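Local coordinates for primase X domain-containing protein (Sulfolobus solfataricus, PDB 4WYH) that is a noncatalytic subunit of the archaeal eukaryotic-type primase that is essential for efficient primer synthesis, at residues R49-V54 and Q72-F77. Numbering follows the deposited sequence.
Sequences RFILYV and QTLKEF
Segments 49-54 and 72-77 run roughly antiparallel, their axes 11.1 Å apart at closest and at 150°, with I51 and L74 the nearest pair by CA. Four buried apolar side chains, F50, I51, L74 and F77, make the contact. The F77 ring meets both F50 and I51. F77 CZ lies 3.5 Å from F50 CD2, and CE2 of F50 sits over one face of the F77 ring. The two rings meet obliquely, with centroids 5.3 Å apart and planes at 50°. Both have CG anti to the backbone N, which sends each ring toward the opposite helix. I51 comes at the edge of the F77 ring, near its plane, with CG1 3.9 Å from F77 CE2. I51 CD1 approaches the carbonyl O of L74 at 4.1 Å. The other branch of I51 turns to L74, with CG2 4.2 Å from L74 CD2. L39 and L43 extend the packing around F77, while W90 and L91 of helix 88-101 touch I51. I95 of the same helix touches L74. The contact joins helices 47-63 and 67-78, consecutive in the chain, as an antiparallel helical hairpin in the hydrophobic core of this all-helical PriX domain.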
# COMPACT_ATOMS: atom_id res chain seq x y z
N ARG A 49 -6.29 3.87 0.69
CA ARG A 49 -6.71 2.84 -0.26
C ARG A 49 -5.53 1.99 -0.79
O ARG A 49 -5.67 0.78 -0.90
CB ARG A 49 -7.44 3.51 -1.44
CG ARG A 49 -8.70 4.19 -0.97
CD ARG A 49 -9.64 4.48 -2.15
NE ARG A 49 -8.98 5.13 -3.29
CZ ARG A 49 -8.91 6.43 -3.46
NH1 ARG A 49 -9.36 7.21 -2.53
NH2 ARG A 49 -8.33 6.95 -4.54
N PHE A 50 -4.38 2.61 -1.06
CA PHE A 50 -3.18 1.89 -1.52
C PHE A 50 -2.79 0.92 -0.43
O PHE A 50 -2.51 -0.21 -0.71
CB PHE A 50 -2.03 2.85 -1.79
CG PHE A 50 -0.77 2.17 -2.29
CD1 PHE A 50 -0.76 1.61 -3.54
CD2 PHE A 50 0.31 2.00 -1.47
CE1 PHE A 50 0.36 0.99 -4.01
CE2 PHE A 50 1.45 1.34 -1.95
CZ PHE A 50 1.45 0.83 -3.22
N ILE A 51 -2.82 1.33 0.82
CA ILE A 51 -2.58 0.39 1.94
C ILE A 51 -3.58 -0.76 2.03
O ILE A 51 -3.19 -1.92 2.12
CB ILE A 51 -2.52 1.12 3.33
CG1 ILE A 51 -1.31 2.06 3.41
CG2 ILE A 51 -2.57 0.13 4.51
CD1 ILE A 51 -1.37 2.99 4.62
N LEU A 52 -4.86 -0.47 1.95
CA LEU A 52 -5.87 -1.52 2.07
C LEU A 52 -5.83 -2.50 0.89
O LEU A 52 -5.91 -3.70 1.08
CB LEU A 52 -7.25 -0.91 2.17
CG LEU A 52 -8.46 -1.83 2.29
CD1 LEU A 52 -8.26 -2.77 3.48
CD2 LEU A 52 -9.73 -1.02 2.40
N TYR A 53 -5.69 -1.98 -0.34
CA TYR A 53 -5.94 -2.80 -1.54
C TYR A 53 -4.70 -3.37 -2.14
O TYR A 53 -4.78 -4.37 -2.88
CB TYR A 53 -6.83 -2.03 -2.61
CG TYR A 53 -8.23 -1.69 -2.11
CD1 TYR A 53 -9.16 -2.66 -1.93
CD2 TYR A 53 -8.60 -0.37 -1.80
CE1 TYR A 53 -10.41 -2.35 -1.43
CE2 TYR A 53 -9.83 -0.05 -1.27
CZ TYR A 53 -10.73 -1.06 -1.07
OH TYR A 53 -11.98 -0.79 -0.60
N VAL A 54 -3.54 -2.78 -1.83
CA VAL A 54 -2.33 -3.14 -2.47
C VAL A 54 -1.20 -3.48 -1.49
O VAL A 54 -0.76 -4.62 -1.42
CB VAL A 54 -1.90 -2.05 -3.49
CG1 VAL A 54 -0.65 -2.47 -4.21
CG2 VAL A 54 -3.05 -1.71 -4.44
N GLN A 72 5.29 -1.46 10.44
CA GLN A 72 6.25 -0.36 10.40
C GLN A 72 6.37 0.12 9.00
O GLN A 72 6.36 1.29 8.76
CB GLN A 72 7.61 -0.83 10.95
CG GLN A 72 8.65 0.26 10.90
CD GLN A 72 8.25 1.53 11.63
OE1 GLN A 72 7.64 1.47 12.70
NE2 GLN A 72 8.59 2.69 11.06
N THR A 73 6.44 -0.78 8.03
CA THR A 73 6.54 -0.42 6.63
C THR A 73 5.36 0.44 6.13
O THR A 73 5.55 1.45 5.41
CB THR A 73 6.60 -1.71 5.80
OG1 THR A 73 7.76 -2.46 6.23
CG2 THR A 73 6.71 -1.36 4.32
N LEU A 74 4.15 0.03 6.52
CA LEU A 74 2.93 0.73 6.15
C LEU A 74 2.86 2.10 6.78
O LEU A 74 2.44 3.08 6.15
CB LEU A 74 1.71 -0.14 6.51
CG LEU A 74 1.62 -1.44 5.73
CD1 LEU A 74 0.55 -2.36 6.24
CD2 LEU A 74 1.42 -1.10 4.27
N LYS A 75 3.21 2.18 8.07
CA LYS A 75 3.19 3.47 8.77
C LYS A 75 4.23 4.49 8.23
O LYS A 75 3.88 5.65 7.97
CB LYS A 75 3.36 3.25 10.29
CG LYS A 75 2.94 4.43 11.09
CD LYS A 75 3.72 4.49 12.39
CE LYS A 75 3.02 3.74 13.49
NZ LYS A 75 3.70 4.08 14.78
N GLU A 76 5.43 4.01 7.98
CA GLU A 76 6.52 4.78 7.34
C GLU A 76 6.14 5.30 5.98
O GLU A 76 6.38 6.45 5.72
CB GLU A 76 7.71 3.92 7.07
CG GLU A 76 8.73 3.97 8.08
CD GLU A 76 9.74 2.88 7.86
OE1 GLU A 76 9.64 1.98 6.95
OE2 GLU A 76 10.60 2.92 8.67
N PHE A 77 5.54 4.47 5.14
CA PHE A 77 4.94 4.90 3.89
C PHE A 77 3.90 5.99 4.06
O PHE A 77 3.99 7.04 3.40
CB PHE A 77 4.27 3.70 3.18
CG PHE A 77 3.30 4.11 2.13
CD1 PHE A 77 3.76 4.64 0.94
CD2 PHE A 77 1.90 3.98 2.32
CE1 PHE A 77 2.85 5.02 -0.04
CE2 PHE A 77 1.00 4.35 1.31
CZ PHE A 77 1.49 4.87 0.15